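Side-chain contacts in eukaryotic peptide chain release factor GTP-binding subunit (Schizosaccharomyces pombe, PDB 1R5B), which is a GTP-binding translation factor of the elongation factor Tu family, the release factor subunit eRF3, built from a P-loop G domain and two beta-barrel domains: residues A[56-61]-A[77-82]; A[161-166]-A[208-213]. All coordinates share one frame; numbering follows the deposited sequence.

Contact 1 (A[56-61]-A[77-82])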
ATOM      1  N   LYS A  56      17.761  16.883  -1.448  1.00 39.16           N
ATOM      2  CA  LYS A  56      16.438  16.300  -1.679  1.00 39.92           C
ATOM      3  C   LYS A  56      16.084  16.318  -3.167  1.00 40.04           C
ATOM      4  O   LYS A  56      15.320  15.470  -3.647  1.00 40.22           O
ATOM      5  CB  LYS A  56      15.351  17.028  -0.876  1.00 40.14           C
ATOM      6  CG  LYS A  56      14.997  18.403  -1.404  1.00 40.74           C
ATOM      7  CD  LYS A  56      13.943  19.069  -0.555  1.00 41.71           C
ATOM      8  CE  LYS A  56      13.881  20.567  -0.848  1.00 42.70           C
ATOM      9  NZ  LYS A  56      12.646  21.182  -0.292  1.00 43.92           N
ATOM     10  N   SER A  57      16.631  17.298  -3.877  1.00 39.89           N
ATOM     11  CA  SER A  57      16.345  17.489  -5.291  1.00 39.97           C
ATOM     12  C   SER A  57      17.203  16.544  -6.129  1.00 39.56           C
ATOM     13  O   SER A  57      16.730  16.029  -7.138  1.00 40.10           O
ATOM     14  CB  SER A  57      16.575  18.954  -5.705  1.00 40.58           C
ATOM     15  OG  SER A  57      16.385  19.861  -4.605  1.00 41.60           O
ATOM     16  N   THR A  58      18.449  16.295  -5.720  1.00 38.59           N
ATOM     17  CA  THR A  58      19.284  15.312  -6.440  1.00 37.89           C
ATOM     18  C   THR A  58      18.921  13.840  -6.110  1.00 37.34           C
ATOM     19  O   THR A  58      19.291  12.933  -6.850  1.00 36.92           O
ATOM     20  CB  THR A  58      20.830  15.599  -6.289  1.00 38.17           C
ATOM     21  OG1 THR A  58      21.556  14.389  -6.014  1.00 37.54           O
ATOM     22  CG2 THR A  58      21.159  16.512  -5.109  1.00 38.64           C
ATOM     23  N   LEU A  59      18.194  13.614  -5.010  1.00 36.70           N
ATOM     24  CA  LEU A  59      17.656  12.300  -4.673  1.00 36.03           C
ATOM     25  C   LEU A  59      16.474  11.947  -5.581  1.00 35.52           C
ATOM     26  O   LEU A  59      16.396  10.838  -6.097  1.00 35.45           O
ATOM     27  CB  LEU A  59      17.203  12.264  -3.213  1.00 36.01           C
ATOM     28  CG  LEU A  59      16.750  10.909  -2.672  1.00 36.20           C
ATOM     29  CD1 LEU A  59      17.872   9.881  -2.706  1.00 36.11           C
ATOM     30  CD2 LEU A  59      16.236  11.068  -1.269  1.00 36.92           C
ATOM     31  N   GLY A  60      15.557  12.888  -5.762  1.00 34.81           N
ATOM     32  CA  GLY A  60      14.391  12.665  -6.600  1.00 34.58           C
ATOM     33  C   GLY A  60      14.782  12.454  -8.049  1.00 34.30           C
ATOM     34  O   GLY A  60      14.217  11.611  -8.750  1.00 34.28           O
ATOM     35  N   GLY A  61      15.769  13.220  -8.497  1.00 33.67           N
ATOM     36  CA  GLY A  61      16.277  13.087  -9.843  1.00 33.15           C
ATOM     37  C   GLY A  61      16.960  11.752 -10.056  1.00 32.83           C
ATOM     38  O   GLY A  61      16.791  11.114 -11.094  1.00 32.71           O
ATOM     39  N   LYS A  77      19.512  17.844 -15.838  1.00 35.85           N
ATOM     40  CA  LYS A  77      18.745  19.063 -16.145  1.00 36.47           C
ATOM     41  C   LYS A  77      18.039  19.503 -14.896  1.00 37.10           C
ATOM     42  O   LYS A  77      17.859  20.685 -14.646  1.00 37.22           O
ATOM     43  CB  LYS A  77      17.726  18.816 -17.266  1.00 36.31           C
ATOM     44  CG  LYS A  77      17.095  20.089 -17.837  1.00 36.26           C
ATOM     45  CD  LYS A  77      15.971  19.760 -18.818  1.00 36.00           C
ATOM     46  CE  LYS A  77      15.156  20.999 -19.185  1.00 36.48           C
ATOM     47  NZ  LYS A  77      14.774  21.045 -20.638  1.00 36.79           N
ATOM     48  N   ILE A  78      17.663  18.512 -14.109  1.00 38.25           N
ATOM     49  CA  ILE A  78      16.938  18.715 -12.866  1.00 38.97           C
ATOM     50  C   ILE A  78      17.857  19.183 -11.733  1.00 39.78           C
ATOM     51  O   ILE A  78      17.479  20.049 -10.954  1.00 39.96           O
ATOM     52  CB  ILE A  78      16.232  17.412 -12.503  1.00 38.95           C
ATOM     53  CG1 ILE A  78      15.051  17.187 -13.456  1.00 38.68           C
ATOM     54  CG2 ILE A  78      15.758  17.424 -11.059  1.00 39.40           C
ATOM     55  CD1 ILE A  78      14.573  15.768 -13.488  1.00 38.40           C
ATOM     56  N   GLU A  79      19.058  18.612 -11.658  1.00 40.81           N
ATOM     57  CA  GLU A  79      20.091  19.053 -10.706  1.00 41.36           C
ATOM     58  C   GLU A  79      20.374  20.563 -10.774  1.00 41.63           C
ATOM     59  O   GLU A  79      20.549  21.199  -9.735  1.00 41.84           O
ATOM     60  CB  GLU A  79      21.411  18.299 -10.961  1.00 41.71           C
ATOM     61  CG  GLU A  79      21.949  17.487  -9.791  1.00 42.86           C
ATOM     62  CD  GLU A  79      23.050  16.504 -10.203  1.00 44.42           C
ATOM     63  OE1 GLU A  79      23.880  16.833 -11.109  1.00 45.56           O
ATOM     64  OE2 GLU A  79      23.089  15.400  -9.612  1.00 43.64           O
ATOM     65  N   ARG A  80      20.430  21.131 -11.981  1.00 41.98           N
ATOM     66  CA  ARG A  80      20.813  22.541 -12.154  1.00 42.18           C
ATOM     67  C   ARG A  80      19.626  23.502 -12.289  1.00 43.07           C
ATOM     68  O   ARG A  80      19.790  24.707 -12.103  1.00 43.37           O
ATOM     69  CB  ARG A  80      21.796  22.727 -13.327  1.00 41.83           C
ATOM     70  CG  ARG A  80      21.293  22.352 -14.710  1.00 40.10           C
ATOM     71  CD  ARG A  80      22.283  22.681 -15.816  1.00 37.84           C
ATOM     72  NE  ARG A  80      21.765  22.344 -17.142  1.00 36.25           N
ATOM     73  CZ  ARG A  80      21.647  21.073 -17.594  1.00 34.60           C
ATOM     74  NH1 ARG A  80      21.989  19.970 -16.822  1.00 34.37           N
ATOM     75  NH2 ARG A  80      21.161  20.901 -18.826  1.00 33.63           N
ATOM     76  N   GLU A  81      18.445  22.979 -12.613  1.00 44.01           N
ATOM     77  CA  GLU A  81      17.219  23.779 -12.589  1.00 44.73           C
ATOM     78  C   GLU A  81      16.755  23.948 -11.147  1.00 45.27           C
ATOM     79  O   GLU A  81      16.041  24.899 -10.832  1.00 45.68           O
ATOM     80  CB  GLU A  81      16.101  23.144 -13.424  1.00 44.87           C
ATOM     81  CG  GLU A  81      16.049  23.643 -14.868  1.00 45.50           C
ATOM     82  CD  GLU A  81      14.904  23.036 -15.669  1.00 46.04           C
ATOM     83  OE1 GLU A  81      14.872  23.244 -16.899  1.00 45.24           O
ATOM     84  OE2 GLU A  81      14.039  22.345 -15.070  1.00 48.40           O
ATOM     85  N   ALA A  82      17.180  23.030 -10.277  1.00 45.69           N
ATOM     86  CA  ALA A  82      16.941  23.131  -8.838  1.00 45.92           C
ATOM     87  C   ALA A  82      17.819  24.198  -8.160  1.00 46.28           C
ATOM     88  O   ALA A  82      17.847  24.281  -6.934  1.00 46.61           O
ATOM     89  CB  ALA A  82      17.154  21.773  -8.172  1.00 45.84           C
TER
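I78 faces helix 56-66 and brings its CG2 branch to 4.3 Å from the carbonyl O of S57, beside G61, which has no side chain. The same carbonyl O takes the backbone N-H of G61 at 3.3 Å. One residue on, E79 runs along the flank: its chain is extended beyond CG and slants over T58, with OE2 4.0 Å from T58 CB and CG about as close to that same atom. T58 OG1 is likewise 4.0 Å from E79 OE2, too long for a hydrogen bond, so the carboxylate rests beside the threonine without a polar tie. Helix 56-66 starts within the probable P-loop (Walker A) of the G domain, whose last residues are K56 and S57; K56 NZ bonds weakly back to G50 O. Past the last helical turn, A82 is the first residue to leave helical geometry, and its methyl CB meets S57 CB at 3.8 Å. S57 OG, set beside its own backbone N (chi1 -27°), lies 4.1 Å from A82 CB.

Contact 2 (A[161-166]-A[208-213])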
ATOM      1  N   ALA A 161      24.702  22.278  11.182  1.00 33.78           N
ATOM      2  CA  ALA A 161      24.192  23.618  10.893  1.00 33.68           C
ATOM      3  C   ALA A 161      22.663  23.673  10.922  1.00 33.74           C
ATOM      4  O   ALA A 161      22.085  24.669  11.366  1.00 33.55           O
ATOM      5  CB  ALA A 161      24.715  24.107   9.553  1.00 33.59           C
ATOM      6  N   GLY A 162      22.017  22.600  10.466  1.00 33.58           N
ATOM      7  CA  GLY A 162      20.568  22.517  10.439  1.00 33.68           C
ATOM      8  C   GLY A 162      19.888  22.626  11.791  1.00 34.13           C
ATOM      9  O   GLY A 162      18.707  22.991  11.856  1.00 33.70           O
ATOM     10  N   PHE A 163      20.623  22.310  12.862  1.00 34.78           N
ATOM     11  CA  PHE A 163      20.115  22.412  14.237  1.00 35.11           C
ATOM     12  C   PHE A 163      20.547  23.682  14.962  1.00 35.83           C
ATOM     13  O   PHE A 163      19.950  24.023  15.975  1.00 36.21           O
ATOM     14  CB  PHE A 163      20.566  21.217  15.070  1.00 34.83           C
ATOM     15  CG  PHE A 163      20.293  19.893  14.433  1.00 34.09           C
ATOM     16  CD1 PHE A 163      21.289  19.222  13.749  1.00 33.39           C
ATOM     17  CD2 PHE A 163      19.044  19.309  14.535  1.00 34.11           C
ATOM     18  CE1 PHE A 163      21.052  17.997  13.176  1.00 33.54           C
ATOM     19  CE2 PHE A 163      18.787  18.082  13.955  1.00 34.01           C
ATOM     20  CZ  PHE A 163      19.799  17.419  13.270  1.00 34.38           C
ATOM     21  N   GLU A 164      21.592  24.353  14.472  1.00 36.68           N
ATOM     22  CA  GLU A 164      22.101  25.610  15.061  1.00 37.45           C
ATOM     23  C   GLU A 164      21.074  26.756  14.876  1.00 37.82           C
ATOM     24  O   GLU A 164      19.923  26.513  14.501  1.00 37.88           O
ATOM     25  CB  GLU A 164      23.475  25.988  14.443  1.00 37.50           C
ATOM     26  CG  GLU A 164      24.641  25.036  14.760  1.00 38.72           C
ATOM     27  CD  GLU A 164      25.932  25.326  13.958  1.00 40.64           C
ATOM     28  OE1 GLU A 164      26.317  26.510  13.805  1.00 41.08           O
ATOM     29  OE2 GLU A 164      26.592  24.367  13.484  1.00 41.63           O
ATOM     30  N   ARG A 165      21.481  27.999  15.136  1.00 38.41           N
ATOM     31  CA  ARG A 165      20.552  29.142  15.079  1.00 38.64           C
ATOM     32  C   ARG A 165      19.917  29.357  13.692  1.00 38.50           C
ATOM     33  O   ARG A 165      18.687  29.417  13.569  1.00 38.69           O
ATOM     34  CB  ARG A 165      21.251  30.419  15.543  1.00 38.76           C
ATOM     35  CG  ARG A 165      20.352  31.416  16.262  1.00 39.61           C
ATOM     36  CD  ARG A 165      20.892  32.851  16.210  1.00 41.16           C
ATOM     37  NE  ARG A 165      20.895  33.518  17.512  1.00 42.48           N
ATOM     38  CZ  ARG A 165      21.512  34.675  17.764  1.00 44.27           C
ATOM     39  NH1 ARG A 165      22.187  35.317  16.807  1.00 44.74           N
ATOM     40  NH2 ARG A 165      21.459  35.204  18.984  1.00 45.00           N
ATOM     41  N   GLY A 166      20.742  29.445  12.652  1.00 37.97           N
ATOM     42  CA  GLY A 166      20.232  29.671  11.309  1.00 37.73           C
ATOM     43  C   GLY A 166      19.476  28.506  10.674  1.00 37.61           C
ATOM     44  O   GLY A 166      18.889  28.664   9.596  1.00 37.90           O
ATOM     45  N   ASP A 208      21.211   9.353  16.218  1.00 31.89           N
ATOM     46  CA  ASP A 208      20.957   9.621  17.634  1.00 32.09           C
ATOM     47  C   ASP A 208      20.570  11.083  17.873  1.00 31.54           C
ATOM     48  O   ASP A 208      19.684  11.373  18.669  1.00 31.05           O
ATOM     49  CB  ASP A 208      22.185   9.273  18.491  1.00 32.51           C
ATOM     50  CG  ASP A 208      22.519   7.777  18.469  1.00 34.52           C
ATOM     51  OD1 ASP A 208      21.852   7.013  17.716  1.00 37.50           O
ATOM     52  OD2 ASP A 208      23.439   7.278  19.168  1.00 36.00           O
ATOM     53  N   LYS A 209      21.232  11.992  17.172  1.00 31.13           N
ATOM     54  CA  LYS A 209      20.944  13.408  17.296  1.00 31.25           C
ATOM     55  C   LYS A 209      19.579  13.723  16.707  1.00 31.22           C
ATOM     56  O   LYS A 209      18.809  14.469  17.302  1.00 31.01           O
ATOM     57  CB  LYS A 209      22.033  14.232  16.599  1.00 31.51           C
ATOM     58  CG  LYS A 209      21.826  15.745  16.626  1.00 32.87           C
ATOM     59  CD  LYS A 209      21.955  16.319  18.026  1.00 35.05           C
ATOM     60  CE  LYS A 209      21.042  17.530  18.249  1.00 37.23           C
ATOM     61  NZ  LYS A 209      21.630  18.783  17.699  1.00 38.38           N
ATOM     62  N   LEU A 210      19.272  13.150  15.542  1.00 30.96           N
ATOM     63  CA  LEU A 210      17.995  13.416  14.893  1.00 31.11           C
ATOM     64  C   LEU A 210      16.852  12.861  15.757  1.00 31.11           C
ATOM     65  O   LEU A 210      15.803  13.481  15.908  1.00 30.69           O
ATOM     66  CB  LEU A 210      17.950  12.817  13.488  1.00 30.98           C
ATOM     67  CG  LEU A 210      18.463  13.731  12.384  1.00 31.46           C
ATOM     68  CD1 LEU A 210      18.922  12.911  11.210  1.00 31.44           C
ATOM     69  CD2 LEU A 210      17.392  14.705  11.942  1.00 32.55           C
ATOM     70  N   SER A 211      17.096  11.702  16.348  1.00 31.08           N
ATOM     71  CA  SER A 211      16.120  11.034  17.189  1.00 31.16           C
ATOM     72  C   SER A 211      15.744  11.890  18.405  1.00 30.42           C
ATOM     73  O   SER A 211      14.576  12.071  18.711  1.00 30.27           O
ATOM     74  CB  SER A 211      16.685   9.687  17.631  1.00 31.06           C
ATOM     75  OG  SER A 211      15.733   9.003  18.398  1.00 32.69           O
ATOM     76  N   MET A 212      16.737  12.438  19.084  1.00 30.10           N
ATOM     77  CA  MET A 212      16.468  13.344  20.200  1.00 29.95           C
ATOM     78  C   MET A 212      15.754  14.624  19.727  1.00 29.67           C
ATOM     79  O   MET A 212      14.777  15.051  20.328  1.00 29.76           O
ATOM     80  CB  MET A 212      17.760  13.676  20.936  1.00 29.65           C
ATOM     81  CG  MET A 212      18.386  12.469  21.632  1.00 30.17           C
ATOM     82  SD  MET A 212      17.273  11.633  22.797  1.00 28.81           S
ATOM     83  CE  MET A 212      17.739  12.424  24.262  1.00 28.96           C
ATOM     84  N   PHE A 213      16.203  15.186  18.613  1.00 29.32           N
ATOM     85  CA  PHE A 213      15.730  16.488  18.164  1.00 29.02           C
ATOM     86  C   PHE A 213      14.301  16.416  17.630  1.00 28.87           C
ATOM     87  O   PHE A 213      13.493  17.284  17.919  1.00 27.76           O
ATOM     88  CB  PHE A 213      16.706  17.046  17.118  1.00 29.12           C
ATOM     89  CG  PHE A 213      16.315  18.379  16.533  1.00 28.30           C
ATOM     90  CD1 PHE A 213      16.757  19.551  17.103  1.00 28.22           C
ATOM     91  CD2 PHE A 213      15.546  18.448  15.376  1.00 28.38           C
ATOM     92  CE1 PHE A 213      16.420  20.782  16.552  1.00 28.27           C
ATOM     93  CE2 PHE A 213      15.205  19.669  14.826  1.00 28.25           C
ATOM     94  CZ  PHE A 213      15.643  20.837  15.419  1.00 27.90           C
TER
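F163 pushes its ring from the loop after helix 158-161 against helix 200-218, where K209, L210 and F213 receive it on different sides. The aromatic pair is T-shaped: the CD2-CE2 edge of F163 is directed at the face of F213, with ring centroids 4.7 Å apart and planes at 76°. F163 CD2 stands over the middle of the F213 ring, and its closest carbon there is F213 CD1, 3.4 Å from F163 CD2, a tight approach. With its CG anti to the backbone N (chi1 178°), F213 carries its ring out toward the loop.

The second kind of contact is cation-pi. K209 NZ sits 4.2 Å from the centroid of the F163 ring and 29° off the ring normal, displaced toward the root of the side chain, where it is 3.7 Å from F163 CG. Bends at chi2, chi3 and chi4 fold the lysine back over the ring, and K209 CG lies above the rim of a face, 4.2 Å from F163 CE1. NZ and CG of K209 thus lie over the same face of F163.

Plain apolar contact completes the set. L210 meets the far end of the phenylalanine near the plane of its ring, CD2 being 3.9 Å from F163 CZ.

Within the G domain, F163 also packs edge-to-face with F159 of helix 158-161, while G162 is hydrogen-bonded to T169 at the start of helix 169-178. F213 leans on T169 and R170 of that helix, and L210 reaches strands 184-189 and 226-230 of the central sheet through V186, I188 and Y228.

Both contacts belong to the elongation factor Tu-type GTP-binding domain and follow one another along the chain, contact 1 closing before contact 2 opens. Their centres are 24 Å apart and their nearest atoms about 13 Å, so they do not touch. The central mixed sheet lies between them: helix 56-66 of contact 1 packs on one face, touching strand 147-153, and helix 200-218 of contact 2 packs on the other. Contact 1 joins the P-loop helix to helix 72-81, near the probable nucleotide site, whereas contact 2 ties the loop after helix 158-161 to helix 200-218. One contact is helix to helix, the other loop to helix, in one alpha/beta domain.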